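Side-chain contacts in regulator of nonsense transcripts 2 (Homo sapiens, PDB 4CEK), which acts as a factor in nonsense-mediated mRNA decay, the pathway that destroys transcripts with premature stop codons: residues S192-D197 with R218-L223; R199-K204 with N214-F219. One frame throughout, in Å; residues are numbered along the deposited sequence.

In the fold
Both contacts join helix 185-203 to helix 210-225, and both are buried. Contact 1 is the deeper of the two, about 4 Å from the centre of the chain to its own centre. Contact 2 is about 10 Å from it, near the end of helix 185-203. The chemistry changes along the pair. Contact 1 is apolar, with L194 set against F219, I220 and L223. Contact 2 is a single polar pair, H201 with T216, and buries less surface. The two centres are 8 Å apart. They meet where D197, from the segment that carries L194, makes a weak hydrogen bond to the T216 hydroxyl. Together they hold two successive helices of the MIF4G domain.

Contact 1: residues S192-D197 with R218-L223; sequences SMLRGD and RFIGEL
The F219 ring carries L194 on one face. Methyl CD1 of L194 sits 4.3 Å from the ring centroid and 23° off the ring normal, a CH-pi contact. It is offset toward the rim on the CG side, with L194 CD1 3.9 Å from F219 CG. The second methyl, L194 CD2, reaches the same side chain at F219 CD2, 4.1 Å away. The branched end of L194 thus meets the base of the ring with both methyls, and the two side chains cross at about a right angle.

This is helix-helix packing within the all-helical MIF4G domain. Helices 185-203 and 210-225 follow one another in the chain. The axes of segments 192-197 and 218-223 pass 10.5 Å apart. Their directions are 139° apart, antiparallel but strongly inclined. The backbones come nearest at L194 and I220, whose CA atoms are 6.9 Å apart.

L194 is the centre of the contact. Its CG lies anti to the carbonyl carbon (chi1 -80°), and both methyls face helix 210-225. F219, I220 and L223 receive it there. No hydrogen bond crosses between the segments, so the join rests on apolar packing. On the L223 side, L194 CD1 and L223 CD1 are modelled unusually close, and the exact fit there is doubtful.

Other helices and loops close the core around the pair. F159 of helix 148-159 also touches L194. V161 and L169 touch F219, while M228 and F229 touch L223.

I220 covers the backbone side of L194. Its CG1 lies 4.1 Å from L194 CB. Beyond it, I220 CD1 rests 4.0 Å from the carbonyl oxygen L194 O, an apolar methyl against a backbone acceptor.

Contact 2: residues R199-K204 with N214-F219; sequences RFHVRK and NKTVRF
H201 and T216 make the one hydrogen bond across this contact. H201 NE2 and T216 OG1 are 3.3 Å apart, a fairly long bond, and either may be the donor. The hydroxyl lies at the edge of the imidazole, near its plane. It also sits 3.5 Å from the neighbouring ring carbon, H201 CD2. T216 CB comes to the same edge in the ring plane, 3.8 Å from H201 CD2. The threonine therefore meets the ring by its rim and not by a face.

The branching of T216 sets this up. OG1 lies anti to the carbonyl carbon (chi1 -66°) and points at the histidine. CG2 lies anti to the backbone N and touches the ring only marginally, at H201 CD2; it also lies near L194 O.

The bond bridges the helices 185-203 and 210-225 of the MIF4G domain, close to the partly disordered link between them. H201 is in the last turn of its helix, and K204 is the first residue to leave helical geometry.

T216 OG1 has a second, weak hydrogen bond to D197 OD2, one turn before H201. That carboxylate also lies close to D88, on which the H201 side chain also rests. Two acids so near each other would probably tend to share or retain a proton. Helix 247-266 lies against helix 210-225 through V217.

Contact 1: residues S192-D197 with R218-L223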
ATOM      1  N   SER A 192      -4.645  -4.849  -7.642  1.00 33.57           N
ATOM      2  CA  SER A 192      -5.767  -4.547  -8.484  1.00 32.90           C
ATOM      3  C   SER A 192      -6.843  -3.822  -7.732  1.00 28.54           C
ATOM      4  O   SER A 192      -7.427  -2.853  -8.227  1.00 29.43           O
ATOM      5  CB  SER A 192      -6.346  -5.823  -9.064  1.00 35.15           C
ATOM      6  OG  SER A 192      -7.542  -5.494  -9.752  1.00 41.04           O
ATOM      7  N   MET A 193      -7.114  -4.286  -6.530  1.00 29.93           N
ATOM      8  CA  MET A 193      -8.084  -3.607  -5.648  1.00 32.02           C
ATOM      9  C   MET A 193      -7.625  -2.173  -5.284  1.00 31.55           C
ATOM     10  O   MET A 193      -8.428  -1.238  -5.252  1.00 30.22           O
ATOM     11  CB  MET A 193      -8.282  -4.436  -4.371  1.00 33.72           C
ATOM     12  CG  MET A 193      -9.016  -5.763  -4.585  1.00 37.41           C
ATOM     13  SD  MET A 193      -9.387  -6.582  -3.016  1.00 42.40           S
ATOM     14  CE  MET A 193      -7.787  -7.287  -2.651  1.00 51.38           C
ATOM     15  N   LEU A 194      -6.326  -2.013  -5.015  1.00 32.00           N
ATOM     16  CA  LEU A 194      -5.780  -0.757  -4.546  1.00 30.56           C
ATOM     17  C   LEU A 194      -5.790   0.222  -5.702  1.00 31.73           C
ATOM     18  O   LEU A 194      -6.213   1.356  -5.529  1.00 35.55           O
ATOM     19  CB  LEU A 194      -4.373  -0.955  -3.975  1.00 31.00           C
ATOM     20  CG  LEU A 194      -4.286  -1.507  -2.547  1.00 30.01           C
ATOM     21  CD1 LEU A 194      -2.834  -1.777  -2.132  1.00 27.05           C
ATOM     22  CD2 LEU A 194      -4.913  -0.535  -1.567  1.00 27.83           C
ATOM     23  N   ARG A 195      -5.403  -0.221  -6.898  1.00 32.35           N
ATOM     24  CA  ARG A 195      -5.542   0.593  -8.115  1.00 32.06           C
ATOM     25  C   ARG A 195      -6.951   1.112  -8.380  1.00 32.82           C
ATOM     26  O   ARG A 195      -7.116   2.277  -8.748  1.00 32.61           O
ATOM     27  CB  ARG A 195      -5.130  -0.186  -9.375  1.00 33.95           C
ATOM     28  CG  ARG A 195      -3.641  -0.212  -9.640  1.00 36.82           C
ATOM     29  CD  ARG A 195      -3.330  -0.525 -11.106  1.00 40.61           C
ATOM     30  NE  ARG A 195      -4.053  -1.724 -11.539  1.00 43.00           N
ATOM     31  CZ  ARG A 195      -3.654  -2.977 -11.348  1.00 43.65           C
ATOM     32  NH1 ARG A 195      -2.486  -3.253 -10.746  1.00 43.73           N
ATOM     33  NH2 ARG A 195      -4.437  -3.955 -11.783  1.00 44.07           N
ATOM     34  N   GLY A 196      -7.947   0.231  -8.290  1.00 31.23           N
ATOM     35  CA  GLY A 196      -9.345   0.613  -8.530  1.00 31.22           C
ATOM     36  C   GLY A 196      -9.849   1.625  -7.517  1.00 31.17           C
ATOM     37  O   GLY A 196     -10.517   2.588  -7.865  1.00 35.59           O
ATOM     38  N   ASP A 197      -9.465   1.461  -6.264  1.00 30.49           N
ATOM     39  CA  ASP A 197      -9.877   2.408  -5.213  1.00 29.45           C
ATOM     40  C   ASP A 197      -9.173   3.762  -5.412  1.00 32.54           C
ATOM     41  O   ASP A 197      -9.799   4.830  -5.263  1.00 33.17           O
ATOM     42  CB  ASP A 197      -9.565   1.809  -3.867  1.00 32.25           C
ATOM     43  CG  ASP A 197     -10.434   2.334  -2.780  1.00 34.24           C
ATOM     44  OD1 ASP A 197     -11.473   2.933  -3.059  1.00 43.71           O
ATOM     45  OD2 ASP A 197     -10.041   2.178  -1.625  1.00 43.35           O
ATOM     46  N   ARG A 218      -1.099   5.544   1.011  1.00 33.18           N
ATOM     47  CA  ARG A 218       0.015   4.998   1.823  1.00 37.22           C
ATOM     48  C   ARG A 218       0.289   3.510   1.554  1.00 33.04           C
ATOM     49  O   ARG A 218       1.453   3.101   1.470  1.00 28.96           O
ATOM     50  CB  ARG A 218      -0.223   5.186   3.327  1.00 42.69           C
ATOM     51  CG  ARG A 218      -0.091   6.631   3.801  1.00 49.78           C
ATOM     52  CD  ARG A 218      -0.104   6.719   5.314  1.00 55.68           C
ATOM     53  NE  ARG A 218      -0.813   7.913   5.777  1.00 66.74           N
ATOM     54  CZ  ARG A 218      -0.241   9.074   6.112  1.00 69.02           C
ATOM     55  NH1 ARG A 218       1.084   9.233   6.041  1.00 67.70           N
ATOM     56  NH2 ARG A 218      -1.005  10.090   6.512  1.00 62.32           N
ATOM     57  N   PHE A 219      -0.779   2.726   1.396  1.00 30.14           N
ATOM     58  CA  PHE A 219      -0.663   1.282   1.119  1.00 30.40           C
ATOM     59  C   PHE A 219       0.030   1.087  -0.220  1.00 28.33           C
ATOM     60  O   PHE A 219       0.994   0.379  -0.288  1.00 29.40           O
ATOM     61  CB  PHE A 219      -2.049   0.604   1.143  1.00 31.26           C
ATOM     62  CG  PHE A 219      -2.046  -0.844   1.622  1.00 32.69           C
ATOM     63  CD1 PHE A 219      -0.868  -1.624   1.651  1.00 31.60           C
ATOM     64  CD2 PHE A 219      -3.246  -1.437   2.071  1.00 31.97           C
ATOM     65  CE1 PHE A 219      -0.883  -2.938   2.092  1.00 30.24           C
ATOM     66  CE2 PHE A 219      -3.261  -2.773   2.494  1.00 34.18           C
ATOM     67  CZ  PHE A 219      -2.079  -3.520   2.508  1.00 34.87           C
ATOM     68  N   ILE A 220      -0.354   1.841  -1.244  1.00 29.15           N
ATOM     69  CA  ILE A 220       0.355   1.788  -2.519  1.00 30.53           C
ATOM     70  C   ILE A 220       1.839   2.146  -2.369  1.00 33.12           C
ATOM     71  O   ILE A 220       2.753   1.538  -3.018  1.00 32.59           O
ATOM     72  CB  ILE A 220      -0.309   2.709  -3.570  1.00 29.87           C
ATOM     73  CG1 ILE A 220      -1.688   2.129  -3.933  1.00 29.65           C
ATOM     74  CG2 ILE A 220       0.595   2.824  -4.776  1.00 24.95           C
ATOM     75  CD1 ILE A 220      -2.635   2.981  -4.782  1.00 26.82           C
ATOM     76  N   GLY A 221       2.112   3.115  -1.494  1.00 32.94           N
ATOM     77  CA  GLY A 221       3.499   3.502  -1.257  1.00 28.63           C
ATOM     78  C   GLY A 221       4.317   2.396  -0.654  1.00 26.05           C
ATOM     79  O   GLY A 221       5.462   2.180  -1.030  1.00 26.66           O
ATOM     80  N   GLU A 222       3.768   1.722   0.340  1.00 26.62           N
ATOM     81  CA  GLU A 222       4.511   0.625   1.018  1.00 28.90           C
ATOM     82  C   GLU A 222       4.788  -0.542   0.044  1.00 28.18           C
ATOM     83  O   GLU A 222       5.910  -1.049  -0.078  1.00 28.74           O
ATOM     84  CB  GLU A 222       3.706   0.140   2.224  1.00 31.08           C
ATOM     85  CG  GLU A 222       3.772   1.082   3.434  1.00 31.52           C
ATOM     86  CD  GLU A 222       5.222   1.382   3.825  1.00 31.94           C
ATOM     87  OE1 GLU A 222       6.076   0.475   3.741  1.00 36.13           O
ATOM     88  OE2 GLU A 222       5.547   2.538   4.160  1.00 36.60           O
ATOM     89  N   LEU A 223       3.771  -0.869  -0.733  1.00 26.44           N
ATOM     90  CA  LEU A 223       3.867  -1.871  -1.778  1.00 26.76           C
ATOM     91  C   LEU A 223       4.863  -1.496  -2.852  1.00 28.18           C
ATOM     92  O   LEU A 223       5.461  -2.371  -3.459  1.00 29.12           O
ATOM     93  CB  LEU A 223       2.465  -2.137  -2.368  1.00 27.09           C
ATOM     94  CG  LEU A 223       1.605  -2.995  -1.414  1.00 26.39           C
ATOM     95  CD1 LEU A 223       0.150  -2.955  -1.770  1.00 24.93           C
ATOM     96  CD2 LEU A 223       2.120  -4.443  -1.391  1.00 23.60           C
TER

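Contact 2: residues R199-K204 with N214-F219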
ATOM      1  N   ARG A 199      -8.262   5.035  -8.377  1.00 35.74           N
ATOM      2  CA  ARG A 199      -9.022   5.631  -9.501  1.00 37.98           C
ATOM      3  C   ARG A 199     -10.295   6.267  -9.006  1.00 36.80           C
ATOM      4  O   ARG A 199     -10.599   7.412  -9.321  1.00 39.67           O
ATOM      5  CB  ARG A 199      -9.410   4.555 -10.486  1.00 41.75           C
ATOM      6  CG  ARG A 199      -8.960   4.731 -11.913  1.00 47.82           C
ATOM      7  CD  ARG A 199      -9.284   3.459 -12.715  1.00 48.81           C
ATOM      8  NE  ARG A 199      -8.127   2.593 -12.794  1.00 49.88           N
ATOM      9  CZ  ARG A 199      -8.077   1.291 -12.507  1.00 46.16           C
ATOM     10  NH1 ARG A 199      -9.143   0.603 -12.155  1.00 38.57           N
ATOM     11  NH2 ARG A 199      -6.904   0.666 -12.625  1.00 44.79           N
ATOM     12  N   PHE A 200     -11.023   5.522  -8.202  1.00 36.94           N
ATOM     13  CA  PHE A 200     -12.241   6.019  -7.557  1.00 42.59           C
ATOM     14  C   PHE A 200     -12.008   7.320  -6.760  1.00 43.40           C
ATOM     15  O   PHE A 200     -12.710   8.311  -6.981  1.00 42.75           O
ATOM     16  CB  PHE A 200     -12.808   4.899  -6.667  1.00 48.16           C
ATOM     17  CG  PHE A 200     -14.063   5.259  -5.973  1.00 57.21           C
ATOM     18  CD1 PHE A 200     -15.258   5.349  -6.678  1.00 65.35           C
ATOM     19  CD2 PHE A 200     -14.065   5.508  -4.596  1.00 68.80           C
ATOM     20  CE1 PHE A 200     -16.436   5.701  -6.026  1.00 73.63           C
ATOM     21  CE2 PHE A 200     -15.235   5.863  -3.934  1.00 70.23           C
ATOM     22  CZ  PHE A 200     -16.422   5.960  -4.651  1.00 72.37           C
ATOM     23  N   HIS A 201     -10.990   7.337  -5.889  1.00 41.61           N
ATOM     24  CA  HIS A 201     -10.625   8.548  -5.133  1.00 42.82           C
ATOM     25  C   HIS A 201     -10.217   9.723  -5.975  1.00 41.12           C
ATOM     26  O   HIS A 201     -10.495  10.862  -5.611  1.00 39.39           O
ATOM     27  CB  HIS A 201      -9.494   8.281  -4.152  1.00 44.35           C
ATOM     28  CG  HIS A 201      -9.857   7.326  -3.041  1.00 46.10           C
ATOM     29  ND1 HIS A 201     -11.049   7.338  -2.446  1.00 49.50           N
ATOM     30  CD2 HIS A 201      -9.119   6.325  -2.424  1.00 50.83           C
ATOM     31  CE1 HIS A 201     -11.088   6.391  -1.491  1.00 52.07           C
ATOM     32  NE2 HIS A 201      -9.907   5.767  -1.481  1.00 54.41           N
ATOM     33  N   VAL A 202      -9.516   9.471  -7.072  1.00 37.54           N
ATOM     34  CA  VAL A 202      -9.094  10.536  -7.961  1.00 38.42           C
ATOM     35  C   VAL A 202     -10.283  11.152  -8.686  1.00 46.60           C
ATOM     36  O   VAL A 202     -10.210  12.304  -9.094  1.00 46.82           O
ATOM     37  CB  VAL A 202      -8.098  10.046  -9.014  1.00 37.68           C
ATOM     38  CG1 VAL A 202      -7.903  11.081 -10.110  1.00 35.32           C
ATOM     39  CG2 VAL A 202      -6.780   9.682  -8.358  1.00 36.59           C
ATOM     40  N   ARG A 203     -11.369  10.394  -8.853  1.00 53.95           N
ATOM     41  CA  ARG A 203     -12.551  10.900  -9.575  1.00 57.93           C
ATOM     42  C   ARG A 203     -13.555  11.645  -8.707  1.00 55.35           C
ATOM     43  O   ARG A 203     -14.249  12.486  -9.223  1.00 58.19           O
ATOM     44  CB  ARG A 203     -13.276   9.776 -10.297  1.00 61.24           C
ATOM     45  CG  ARG A 203     -12.586   9.324 -11.569  1.00 68.55           C
ATOM     46  CD  ARG A 203     -13.179   7.996 -12.005  1.00 77.93           C
ATOM     47  NE  ARG A 203     -12.420   7.370 -13.092  1.00 85.38           N
ATOM     48  CZ  ARG A 203     -12.307   6.055 -13.279  1.00 82.21           C
ATOM     49  NH1 ARG A 203     -12.879   5.190 -12.438  1.00 81.49           N
ATOM     50  NH2 ARG A 203     -11.593   5.598 -14.300  1.00 83.59           N
ATOM     51  N   LYS A 204     -13.593  11.366  -7.404  1.00 65.53           N
ATOM     52  CA  LYS A 204     -14.613  11.912  -6.481  1.00 74.11           C
ATOM     53  C   LYS A 204     -14.153  13.120  -5.651  1.00 78.07           C
ATOM     54  O   LYS A 204     -13.023  13.583  -5.776  1.00 77.71           O
ATOM     55  CB  LYS A 204     -15.116  10.795  -5.546  1.00 78.96           C
ATOM     56  CG  LYS A 204     -15.917   9.710  -6.269  1.00 91.80           C
ATOM     57  CD  LYS A 204     -17.404  10.054  -6.410  1.00 97.43           C
ATOM     58  CE  LYS A 204     -18.080   9.291  -7.552  1.00 96.01           C
ATOM     59  NZ  LYS A 204     -19.570   9.333  -7.454  1.00 97.22           N
ATOM     60  N   ASN A 214      -5.848   8.798   1.998  1.00 53.96           N
ATOM     61  CA  ASN A 214      -4.455   8.700   2.443  1.00 51.27           C
ATOM     62  C   ASN A 214      -4.055   7.268   2.858  1.00 46.08           C
ATOM     63  O   ASN A 214      -2.935   6.867   2.604  1.00 47.53           O
ATOM     64  CB  ASN A 214      -4.173   9.725   3.570  1.00 56.06           C
ATOM     65  CG  ASN A 214      -4.058  11.186   3.060  1.00 57.58           C
ATOM     66  OD1 ASN A 214      -3.811  11.456   1.866  1.00 55.23           O
ATOM     67  ND2 ASN A 214      -4.229  12.139   3.987  1.00 52.32           N
ATOM     68  N   LYS A 215      -4.977   6.490   3.443  1.00 41.97           N
ATOM     69  CA  LYS A 215      -4.753   5.074   3.681  1.00 43.03           C
ATOM     70  C   LYS A 215      -4.472   4.358   2.353  1.00 40.25           C
ATOM     71  O   LYS A 215      -3.493   3.617   2.249  1.00 41.06           O
ATOM     72  CB  LYS A 215      -5.974   4.402   4.336  1.00 48.82           C
ATOM     73  CG  LYS A 215      -5.767   2.913   4.692  1.00 52.56           C
ATOM     74  CD  LYS A 215      -7.017   2.024   4.559  1.00 54.72           C
ATOM     75  CE  LYS A 215      -7.432   1.774   3.108  1.00 57.39           C
ATOM     76  NZ  LYS A 215      -7.031   0.472   2.468  1.00 49.65           N
ATOM     77  N   THR A 216      -5.326   4.562   1.347  1.00 35.42           N
ATOM     78  CA  THR A 216      -5.130   3.897   0.061  1.00 35.57           C
ATOM     79  C   THR A 216      -3.766   4.254  -0.501  1.00 35.80           C
ATOM     80  O   THR A 216      -3.025   3.377  -0.916  1.00 36.27           O
ATOM     81  CB  THR A 216      -6.201   4.280  -0.973  1.00 36.62           C
ATOM     82  OG1 THR A 216      -7.479   3.799  -0.557  1.00 40.16           O
ATOM     83  CG2 THR A 216      -5.882   3.688  -2.312  1.00 34.23           C
ATOM     84  N   VAL A 217      -3.442   5.547  -0.512  1.00 35.18           N
ATOM     85  CA  VAL A 217      -2.208   6.026  -1.120  1.00 32.34           C
ATOM     86  C   VAL A 217      -1.007   5.580  -0.317  1.00 32.57           C
ATOM     87  O   VAL A 217       0.000   5.219  -0.911  1.00 35.92           O
ATOM     88  CB  VAL A 217      -2.218   7.569  -1.322  1.00 35.81           C
ATOM     89  CG1 VAL A 217      -0.810   8.126  -1.311  1.00 35.06           C
ATOM     90  CG2 VAL A 217      -2.908   7.936  -2.623  1.00 33.97           C
ATOM     91  N   ARG A 218      -1.099   5.544   1.011  1.00 33.18           N
ATOM     92  CA  ARG A 218       0.015   4.998   1.823  1.00 37.22           C
ATOM     93  C   ARG A 218       0.289   3.510   1.554  1.00 33.04           C
ATOM     94  O   ARG A 218       1.453   3.101   1.470  1.00 28.96           O
ATOM     95  CB  ARG A 218      -0.223   5.186   3.327  1.00 42.69           C
ATOM     96  CG  ARG A 218      -0.091   6.631   3.801  1.00 49.78           C
ATOM     97  CD  ARG A 218      -0.104   6.719   5.314  1.00 55.68           C
ATOM     98  NE  ARG A 218      -0.813   7.913   5.777  1.00 66.74           N
ATOM     99  CZ  ARG A 218      -0.241   9.074   6.112  1.00 69.02           C
ATOM    100  NH1 ARG A 218       1.084   9.233   6.041  1.00 67.70           N
ATOM    101  NH2 ARG A 218      -1.005  10.090   6.512  1.00 62.32           N
ATOM    102  N   PHE A 219      -0.779   2.726   1.396  1.00 30.14           N
ATOM    103  CA  PHE A 219      -0.663   1.282   1.119  1.00 30.40           C
ATOM    104  C   PHE A 219       0.030   1.087  -0.220  1.00 28.33           C
ATOM    105  O   PHE A 219       0.994   0.379  -0.288  1.00 29.40           O
ATOM    106  CB  PHE A 219      -2.049   0.604   1.143  1.00 31.26           C
ATOM    107  CG  PHE A 219      -2.046  -0.844   1.622  1.00 32.69           C
ATOM    108  CD1 PHE A 219      -0.868  -1.624   1.651  1.00 31.60           C
ATOM    109  CD2 PHE A 219      -3.246  -1.437   2.071  1.00 31.97           C
ATOM    110  CE1 PHE A 219      -0.883  -2.938   2.092  1.00 30.24           C
ATOM    111  CE2 PHE A 219      -3.261  -2.773   2.494  1.00 34.18           C
ATOM    112  CZ  PHE A 219      -2.079  -3.520   2.508  1.00 34.87           C
TER